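Side-chain contacts in p800 reaction center core protein (Heliobacterium modesticaldum, PDB 5V8K), which forms the homodimeric core of a photosynthetic reaction center, binding bacteriochlorophylls g and g' and a [4Fe-4S] cluster, for light-driven charge separation: residues A[333-338]-A[378-383]; A[344-349]-A[469-474]. All coordinates share one frame; numbering follows the deposited sequence.

Helix 311-344 ties the two contacts together: interaction 1 uses its segment 333-338, and interaction 2 begins at its last residue, I344. Their centres lie 18 Å apart and their nearest atoms about 7 Å, without touching. Interaction 1 is set among pigments, with the side chain of V380 about 4 Å from a bacteriochlorophyll g' and H338 ligating a bacteriochlorophyll g. Interaction 2 lies farther from the chain's centre, between two loops, and the side chain of its Y474 stays about 7 Å from a bacteriochlorophyll g. The loop following helix 311-344 connects them further: T357 O bonds H338 NE2, while the neighbouring M356 O bonds Y474 OH.

Interaction 1 of 2, residues A[333-338]-A[378-383]; sequences YGIATH and EFVAAH. With GBF (Bacteriochlorophyll g), chain X.
I335 and A336 meet F379 and V380 through hydrocarbon alone, yet the same helix, three residues beyond I335, grips a bacteriochlorophyll magnesium by an unusual nitrogen: H338 binds through ND1, at 2.5 Å from MG, where chlorophyll-binding histidines commonly use NE2. CG of H338 is anti to the backbone N (chi1 159°), which swings the imidazole away from helix 376-401 and toward the magnesium at the centre of the macrocycle. Its NE2 bonds to T357 O, a second-shell partner that, together with the metal bond, restrains the ring's rotation. With an alanine in place of H338, the magnesium would probably lose this axial ligand and T357 O its imidazole partner. G334 suits the same pigment by being bare, since a beta carbon there would run into the vinyl carbon CBB; T337 lays CG2 against the methyl CMC at 3.6 Å.

The helices 311-344 and 376-401 belong to the transmembrane bundle of the PsaA/PsaB family, and the axes of segments 333-338 and 378-383 come within 9.7 Å, their directions opposed but strongly inclined (137°). V380 forks over the opposite helix: CG2 meets I335 CG2 at 4.0 Å, while CG1 rests on CB of A336, which is small enough to leave room for that branch. I335 reaches farther, its extended end bringing CD1 to 3.9 Å from F379 CE2, the two side chains crossing at about a right angle.

On one face of the F379 ring sits H383 CE1, offset toward the rim. The H383 imidazole is held by a straight bond from ND1 to F379 O (2.7 Å, 166°), in its own ring plane. T337 OG1 likewise returns its hydroxyl to Y333 O, so this carbonyl accepts from OG1 and from T337 N on opposite faces of its plane.

Interaction 2 of 2, residues A[344-349]-A[469-474]; sequences IHAASK and AVAAPY
A346 supplies the whole apolar contact from its side, its single methyl pointing into a shallow seat made by A471, P473 and Y474. The two methyls meet head-on, with A346 CB 3.5 Å from A471 CB, tighter than usual van der Waals contact, which suits alanine at both places. P473 flanks the same methyl with CG and CD, CG at 4.0 Å from A346 CB, and Y474 adds the ring atom CE2, more loosely at 4.4 Å. The proline also backs the tyrosine: its CB lies over the centre of the Y474 ring.

Hydrogen bonds shape each loop separately. Segment 344-349 makes a type I turn from H345 to S348, in which H345 O accepts both S348 N and S348 OG, the latter at 2.9 Å in the carbonyl plane. The hydroxyl can fold back this way because OG stands beside both the backbone N and the carbonyl carbon (chi1 66°). Across the other loop, Y474 N bonds to A471 O, and the phenol OH bonds to M356 O.

The turn follows the end of helix 311-344, whose D343 accepts a bond from A471 N. H345 NE2 is hydrogen-bonded to H520 ND1 of the second subunit, which places the turn at the dimer interface. Y474 stands at the N-cap position of helix 475-488, so the contact joins the exit of one helix to the entry of another.

Interaction 1 of 2, residues A[333-338]-A[378-383]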
ATOM      1  N   TYR A 333      19.153   8.138   0.581  1.00 37.38           N
ATOM      2  CA  TYR A 333      18.329   7.480  -0.419  1.00 36.26           C
ATOM      3  C   TYR A 333      18.870   7.710  -1.826  1.00 37.84           C
ATOM      4  O   TYR A 333      18.715   6.856  -2.703  1.00 38.48           O
ATOM      5  CB  TYR A 333      16.871   7.932  -0.276  1.00 35.09           C
ATOM      6  CG  TYR A 333      16.180   7.339   0.960  1.00 38.56           C
ATOM      7  CD1 TYR A 333      16.440   7.831   2.232  1.00 37.37           C
ATOM      8  CD2 TYR A 333      15.305   6.275   0.852  1.00 39.28           C
ATOM      9  CE1 TYR A 333      15.847   7.267   3.368  1.00 37.60           C
ATOM     10  CE2 TYR A 333      14.694   5.705   1.996  1.00 37.10           C
ATOM     11  CZ  TYR A 333      14.978   6.220   3.232  1.00 38.87           C
ATOM     12  OH  TYR A 333      14.416   5.690   4.350  1.00 41.08           O
ATOM     13  N   GLY A 334      19.510   8.847  -2.083  1.00 40.39           N
ATOM     14  CA  GLY A 334      20.107   9.034  -3.382  1.00 37.22           C
ATOM     15  C   GLY A 334      21.290   8.108  -3.620  1.00 39.28           C
ATOM     16  O   GLY A 334      21.410   7.482  -4.681  1.00 39.56           O
ATOM     17  N   ILE A 335      22.190   8.018  -2.642  1.00 37.35           N
ATOM     18  CA  ILE A 335      23.296   7.073  -2.765  1.00 38.82           C
ATOM     19  C   ILE A 335      22.775   5.652  -2.924  1.00 38.76           C
ATOM     20  O   ILE A 335      23.259   4.885  -3.774  1.00 37.43           O
ATOM     21  CB  ILE A 335      24.250   7.176  -1.566  1.00 41.98           C
ATOM     22  CG1 ILE A 335      25.116   8.428  -1.679  1.00 41.34           C
ATOM     23  CG2 ILE A 335      25.189   5.954  -1.516  1.00 39.54           C
ATOM     24  CD1 ILE A 335      25.885   8.702  -0.413  1.00 40.60           C
ATOM     25  N   ALA A 336      21.811   5.255  -2.071  1.00 37.34           N
ATOM     26  CA  ALA A 336      21.383   3.862  -2.075  1.00 37.05           C
ATOM     27  C   ALA A 336      20.631   3.544  -3.350  1.00 37.53           C
ATOM     28  O   ALA A 336      20.634   2.390  -3.785  1.00 38.79           O
ATOM     29  CB  ALA A 336      20.512   3.544  -0.852  1.00 37.78           C
ATOM     30  N   THR A 337      19.991   4.551  -3.960  1.00 35.54           N
ATOM     31  CA  THR A 337      19.311   4.341  -5.241  1.00 36.77           C
ATOM     32  C   THR A 337      20.328   4.169  -6.368  1.00 38.42           C
ATOM     33  O   THR A 337      20.163   3.297  -7.217  1.00 38.00           O
ATOM     34  CB  THR A 337      18.363   5.500  -5.580  1.00 36.09           C
ATOM     35  OG1 THR A 337      17.367   5.597  -4.571  1.00 35.99           O
ATOM     36  CG2 THR A 337      17.618   5.259  -6.888  1.00 36.56           C
ATOM     37  N   HIS A 338      21.392   4.974  -6.381  1.00 38.19           N
ATOM     38  CA  HIS A 338      22.428   4.795  -7.394  1.00 39.89           C
ATOM     39  C   HIS A 338      23.030   3.403  -7.272  1.00 39.31           C
ATOM     40  O   HIS A 338      23.075   2.648  -8.240  1.00 38.15           O
ATOM     41  CB  HIS A 338      23.525   5.846  -7.264  1.00 39.91           C
ATOM     42  CG  HIS A 338      24.819   5.446  -7.915  1.00 41.04           C
ATOM     43  ND1 HIS A 338      25.265   5.988  -9.096  1.00 41.22           N
ATOM     44  CD2 HIS A 338      25.763   4.549  -7.549  1.00 40.38           C
ATOM     45  CE1 HIS A 338      26.426   5.455  -9.423  1.00 42.79           C
ATOM     46  NE2 HIS A 338      26.747   4.572  -8.501  1.00 42.12           N
ATOM     47  N   GLU A 378      26.551   1.410   7.199  1.00 38.89           N
ATOM     48  CA  GLU A 378      26.325   2.328   8.316  1.00 39.06           C
ATOM     49  C   GLU A 378      26.133   3.786   7.857  1.00 41.07           C
ATOM     50  O   GLU A 378      25.263   4.491   8.380  1.00 40.99           O
ATOM     51  CB  GLU A 378      27.491   2.263   9.304  1.00 40.21           C
ATOM     52  CG  GLU A 378      27.448   1.123  10.245  1.00 42.17           C
ATOM     53  CD  GLU A 378      27.906  -0.208   9.647  1.00 44.31           C
ATOM     54  OE1 GLU A 378      28.680  -0.198   8.635  1.00 43.85           O
ATOM     55  OE2 GLU A 378      27.487  -1.259  10.212  1.00 42.85           O
ATOM     56  N   PHE A 379      26.948   4.279   6.922  1.00 40.07           N
ATOM     57  CA  PHE A 379      26.783   5.666   6.477  1.00 40.29           C
ATOM     58  C   PHE A 379      25.370   5.911   5.952  1.00 41.69           C
ATOM     59  O   PHE A 379      24.677   6.828   6.415  1.00 39.06           O
ATOM     60  CB  PHE A 379      27.838   6.033   5.420  1.00 41.18           C
ATOM     61  CG  PHE A 379      27.719   7.476   4.918  1.00 44.20           C
ATOM     62  CD1 PHE A 379      28.392   8.503   5.560  1.00 42.63           C
ATOM     63  CD2 PHE A 379      26.924   7.791   3.829  1.00 40.96           C
ATOM     64  CE1 PHE A 379      28.293   9.830   5.117  1.00 46.17           C
ATOM     65  CE2 PHE A 379      26.816   9.116   3.369  1.00 44.95           C
ATOM     66  CZ  PHE A 379      27.496  10.136   4.025  1.00 47.07           C
ATOM     67  N   VAL A 380      24.901   5.064   5.024  1.00 34.89           N
ATOM     68  CA  VAL A 380      23.557   5.236   4.474  1.00 33.92           C
ATOM     69  C   VAL A 380      22.495   5.036   5.562  1.00 37.55           C
ATOM     70  O   VAL A 380      21.547   5.824   5.681  1.00 36.02           O
ATOM     71  CB  VAL A 380      23.339   4.287   3.285  1.00 33.43           C
ATOM     72  CG1 VAL A 380      21.850   4.271   2.811  1.00 32.41           C
ATOM     73  CG2 VAL A 380      24.254   4.653   2.165  1.00 34.18           C
ATOM     74  N   ALA A 381      22.624   3.972   6.368  1.00 38.28           N
ATOM     75  CA  ALA A 381      21.563   3.661   7.321  1.00 37.99           C
ATOM     76  C   ALA A 381      21.418   4.764   8.361  1.00 38.08           C
ATOM     77  O   ALA A 381      20.304   5.164   8.717  1.00 37.68           O
ATOM     78  CB  ALA A 381      21.849   2.324   8.008  1.00 37.47           C
ATOM     79  N   ALA A 382      22.535   5.272   8.857  1.00 36.04           N
ATOM     80  CA  ALA A 382      22.474   6.318   9.861  1.00 38.81           C
ATOM     81  C   ALA A 382      21.913   7.628   9.291  1.00 39.14           C
ATOM     82  O   ALA A 382      21.139   8.321   9.961  1.00 36.53           O
ATOM     83  CB  ALA A 382      23.861   6.524  10.460  1.00 37.87           C
ATOM     84  N   HIS A 383      22.256   7.978   8.053  1.00 37.27           N
ATOM     85  CA  HIS A 383      21.648   9.179   7.483  1.00 36.17           C
ATOM     86  C   HIS A 383      20.183   8.971   7.138  1.00 36.40           C
ATOM     87  O   HIS A 383      19.411   9.928   7.173  1.00 36.22           O
ATOM     88  CB  HIS A 383      22.442   9.655   6.280  1.00 36.75           C
ATOM     89  CG  HIS A 383      23.748  10.247   6.665  1.00 39.87           C
ATOM     90  ND1 HIS A 383      24.862   9.479   6.909  1.00 45.94           N
ATOM     91  CD2 HIS A 383      24.103  11.526   6.920  1.00 38.96           C
ATOM     92  CE1 HIS A 383      25.860  10.261   7.275  1.00 45.16           C
ATOM     93  NE2 HIS A 383      25.436  11.512   7.254  1.00 46.21           N
TER
HETATM   94 MG   GBF X1022      24.702   8.212 -10.008  1.00 46.45          MG
HETATM   95  CHA GBF X1022      27.195   7.527 -12.363  1.00 41.81           C
HETATM   96  CHB GBF X1022      26.985   9.673  -8.117  1.00 48.61           C
HETATM   97  CHC GBF X1022      22.034   9.351  -8.184  1.00 37.03           C
HETATM   98  CHD GBF X1022      22.368   6.946 -12.450  1.00 42.62           C
HETATM   99  NA  GBF X1022      26.646   8.612 -10.242  1.00 45.15           N
HETATM  100  C1A GBF X1022      27.565   8.275 -11.141  1.00 42.27           C
HETATM  101  C2A GBF X1022      29.021   8.624 -10.945  1.00 50.70           C
HETATM  102  C3A GBF X1022      28.936   9.025  -9.483  1.00 48.40           C
HETATM  103  C4A GBF X1022      27.434   9.111  -9.273  1.00 45.44           C
HETATM  104  CMA GBF X1022      29.597   7.978  -8.570  1.00 46.37           C
HETATM  105  CAA GBF X1022      29.655   9.755 -11.815  1.00 52.35           C
HETATM  106  CBA GBF X1022      28.737  10.956 -11.920  1.00 67.40           C
HETATM  107  CGA GBF X1022      29.364  12.062 -12.751  1.00 85.50           C
HETATM  108  O1A GBF X1022      30.455  11.917 -13.293  1.00 89.01           O
HETATM  109  O2A GBF X1022      28.607  13.292 -12.975  1.00 90.72           O
HETATM  110  NB  GBF X1022      24.552   9.323  -8.319  1.00 42.44           N
HETATM  111  C1B GBF X1022      25.583   9.844  -7.645  1.00 47.63           C
HETATM  112  C2B GBF X1022      25.076  10.478  -6.500  1.00 47.45           C
HETATM  113  C3B GBF X1022      23.693  10.392  -6.546  1.00 40.46           C
HETATM  114  C4B GBF X1022      23.402   9.692  -7.729  1.00 41.77           C
HETATM  115  CMB GBF X1022      25.904  11.121  -5.424  1.00 48.49           C
HETATM  116  CAB GBF X1022      22.726  10.913  -5.545  1.00 45.70           C
HETATM  117  CBB GBF X1022      22.950  11.426  -4.338  1.00 48.22           C
HETATM  118  NC  GBF X1022      22.678   8.125 -10.271  1.00 40.93           N
HETATM  119  C1C GBF X1022      21.759   8.634  -9.453  1.00 39.25           C
HETATM  120  C2C GBF X1022      20.298   8.523  -9.656  1.00 39.44           C
HETATM  121  C3C GBF X1022      20.577   7.840 -10.929  1.00 40.28           C
HETATM  122  C4C GBF X1022      21.897   7.593 -11.224  1.00 39.89           C
HETATM  123  CMC GBF X1022      19.750   7.557  -8.581  1.00 36.43           C
HETATM  124  CAC GBF X1022      19.523   7.345 -11.854  1.00 37.42           C
HETATM  125  CBC GBF X1022      18.065   7.575 -11.548  1.00 41.99           C
HETATM  126  ND  GBF X1022      24.638   7.542 -11.902  1.00 42.07           N
HETATM  127  C1D GBF X1022      23.816   6.943 -12.749  1.00 43.99           C
HETATM  128  C2D GBF X1022      24.357   6.183 -14.066  1.00 41.94           C
HETATM  129  C3D GBF X1022      25.644   6.544 -13.721  1.00 40.66           C
HETATM  130  C4D GBF X1022      25.842   7.301 -12.541  1.00 43.73           C
HETATM  131  CMD GBF X1022      23.778   5.413 -15.217  1.00 38.39           C
HETATM  132  CAD GBF X1022      26.937   6.496 -14.453  1.00 47.73           C
HETATM  133  OBD GBF X1022      27.367   5.718 -15.368  1.00 51.15           O
HETATM  134  CBD GBF X1022      27.965   7.091 -13.562  1.00 42.79           C
HETATM  135  CGD GBF X1022      29.043   6.132 -13.176  1.00 45.95           C
HETATM  136  O1D GBF X1022      28.905   5.242 -12.345  1.00 44.10           O
HETATM  137  O2D GBF X1022      30.331   6.273 -13.773  1.00 49.91           O
HETATM  138  CED GBF X1022      31.226   5.175 -13.657  1.00 45.51           C

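Interaction 2 of 2, residues A[344-349]-A[469-474]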
ATOM      1  N   ILE A 344      21.515  -3.876  -9.627  1.00 35.01           N
ATOM      2  CA  ILE A 344      20.494  -4.493 -10.460  1.00 37.53           C
ATOM      3  C   ILE A 344      21.067  -4.850 -11.823  1.00 40.09           C
ATOM      4  O   ILE A 344      20.860  -5.961 -12.321  1.00 38.96           O
ATOM      5  CB  ILE A 344      19.276  -3.569 -10.592  1.00 36.82           C
ATOM      6  CG1 ILE A 344      18.408  -3.597  -9.307  1.00 35.87           C
ATOM      7  CG2 ILE A 344      18.384  -3.964 -11.790  1.00 36.88           C
ATOM      8  CD1 ILE A 344      17.326  -2.489  -9.298  1.00 33.24           C
ATOM      9  N   HIS A 345      21.811  -3.907 -12.443  1.00 36.55           N
ATOM     10  CA  HIS A 345      22.202  -3.990 -13.839  1.00 38.03           C
ATOM     11  C   HIS A 345      23.626  -4.488 -14.019  1.00 38.75           C
ATOM     12  O   HIS A 345      24.174  -4.374 -15.120  1.00 43.45           O
ATOM     13  CB  HIS A 345      22.023  -2.623 -14.531  1.00 37.74           C
ATOM     14  CG  HIS A 345      20.597  -2.191 -14.641  1.00 39.18           C
ATOM     15  ND1 HIS A 345      19.978  -1.427 -13.678  1.00 39.25           N
ATOM     16  CD2 HIS A 345      19.658  -2.433 -15.582  1.00 37.78           C
ATOM     17  CE1 HIS A 345      18.718  -1.213 -14.020  1.00 37.31           C
ATOM     18  NE2 HIS A 345      18.493  -1.827 -15.164  1.00 37.95           N
ATOM     19  N   ALA A 346      24.234  -5.055 -12.981  1.00 42.26           N
ATOM     20  CA  ALA A 346      25.671  -5.329 -13.009  1.00 44.49           C
ATOM     21  C   ALA A 346      26.064  -6.293 -14.121  1.00 48.05           C
ATOM     22  O   ALA A 346      27.189  -6.221 -14.634  1.00 49.96           O
ATOM     23  CB  ALA A 346      26.104  -5.874 -11.649  1.00 41.24           C
ATOM     24  N   ALA A 347      25.155  -7.183 -14.534  1.00 45.62           N
ATOM     25  CA  ALA A 347      25.484  -8.118 -15.608  1.00 49.82           C
ATOM     26  C   ALA A 347      25.484  -7.465 -16.990  1.00 52.18           C
ATOM     27  O   ALA A 347      25.987  -8.083 -17.942  1.00 54.23           O
ATOM     28  CB  ALA A 347      24.505  -9.296 -15.591  1.00 47.65           C
ATOM     29  N   SER A 348      24.953  -6.240 -17.135  1.00 48.08           N
ATOM     30  CA  SER A 348      24.815  -5.659 -18.471  1.00 53.19           C
ATOM     31  C   SER A 348      26.178  -5.342 -19.034  1.00 55.30           C
ATOM     32  O   SER A 348      27.088  -4.922 -18.318  1.00 53.87           O
ATOM     33  CB  SER A 348      23.956  -4.384 -18.485  1.00 48.08           C
ATOM     34  OG  SER A 348      24.573  -3.337 -17.764  1.00 56.91           O
ATOM     35  N   LYS A 349      26.314  -5.540 -20.329  1.00 59.51           N
ATOM     36  CA  LYS A 349      27.561  -5.209 -20.990  1.00 61.97           C
ATOM     37  C   LYS A 349      27.502  -3.858 -21.695  1.00 61.31           C
ATOM     38  O   LYS A 349      28.522  -3.172 -21.777  1.00 62.19           O
ATOM     39  CB  LYS A 349      27.939  -6.326 -21.971  1.00 61.95           C
ATOM     40  N   ALA A 469      20.526  -7.055  -3.124  1.00 37.31           N
ATOM     41  CA  ALA A 469      21.775  -7.735  -2.798  1.00 40.01           C
ATOM     42  C   ALA A 469      22.926  -7.216  -3.640  1.00 43.41           C
ATOM     43  O   ALA A 469      22.764  -6.901  -4.821  1.00 37.57           O
ATOM     44  CB  ALA A 469      21.664  -9.257  -3.000  1.00 35.95           C
ATOM     45  N   VAL A 470      24.095  -7.129  -2.996  1.00 42.44           N
ATOM     46  CA  VAL A 470      25.329  -6.717  -3.641  1.00 41.22           C
ATOM     47  C   VAL A 470      25.657  -7.653  -4.792  1.00 44.42           C
ATOM     48  O   VAL A 470      25.708  -8.877  -4.622  1.00 46.93           O
ATOM     49  CB  VAL A 470      26.471  -6.720  -2.617  1.00 44.99           C
ATOM     50  CG1 VAL A 470      27.765  -6.352  -3.277  1.00 44.40           C
ATOM     51  CG2 VAL A 470      26.192  -5.771  -1.469  1.00 40.95           C
ATOM     52  N   ALA A 471      25.962  -7.079  -5.957  1.00 43.67           N
ATOM     53  CA  ALA A 471      26.303  -7.883  -7.124  1.00 45.51           C
ATOM     54  C   ALA A 471      27.787  -8.244  -7.127  1.00 45.20           C
ATOM     55  O   ALA A 471      28.606  -7.637  -6.442  1.00 44.13           O
ATOM     56  CB  ALA A 471      25.926  -7.138  -8.402  1.00 43.58           C
ATOM     57  N   ALA A 472      28.126  -9.249  -7.928  1.00 47.06           N
ATOM     58  CA  ALA A 472      29.482  -9.791  -7.910  1.00 49.91           C
ATOM     59  C   ALA A 472      30.570  -8.764  -8.166  1.00 50.13           C
ATOM     60  O   ALA A 472      31.595  -8.814  -7.468  1.00 51.70           O
ATOM     61  CB  ALA A 472      29.600 -10.923  -8.929  1.00 51.16           C
ATOM     62  N   PRO A 473      30.438  -7.831  -9.123  1.00 50.06           N
ATOM     63  CA  PRO A 473      31.496  -6.832  -9.327  1.00 45.94           C
ATOM     64  C   PRO A 473      31.810  -5.990  -8.095  1.00 48.82           C
ATOM     65  O   PRO A 473      32.868  -5.365  -8.039  1.00 45.44           O
ATOM     66  CB  PRO A 473      30.937  -5.951 -10.456  1.00 48.05           C
ATOM     67  CG  PRO A 473      29.918  -6.787 -11.154  1.00 50.57           C
ATOM     68  CD  PRO A 473      29.365  -7.737 -10.140  1.00 50.49           C
ATOM     69  N   TYR A 474      30.901  -5.932  -7.109  1.00 45.72           N
ATOM     70  CA  TYR A 474      31.115  -5.109  -5.920  1.00 46.52           C
ATOM     71  C   TYR A 474      31.395  -5.944  -4.666  1.00 46.06           C
ATOM     72  O   TYR A 474      31.338  -5.423  -3.547  1.00 46.50           O
ATOM     73  CB  TYR A 474      29.908  -4.181  -5.714  1.00 45.21           C
ATOM     74  CG  TYR A 474      29.492  -3.494  -6.993  1.00 45.31           C
ATOM     75  CD1 TYR A 474      30.359  -2.622  -7.654  1.00 43.46           C
ATOM     76  CD2 TYR A 474      28.256  -3.731  -7.564  1.00 42.22           C
ATOM     77  CE1 TYR A 474      29.992  -1.995  -8.826  1.00 44.84           C
ATOM     78  CE2 TYR A 474      27.872  -3.093  -8.739  1.00 42.94           C
ATOM     79  CZ  TYR A 474      28.749  -2.224  -9.361  1.00 44.56           C
ATOM     80  OH  TYR A 474      28.382  -1.611 -10.530  1.00 45.71           O
TER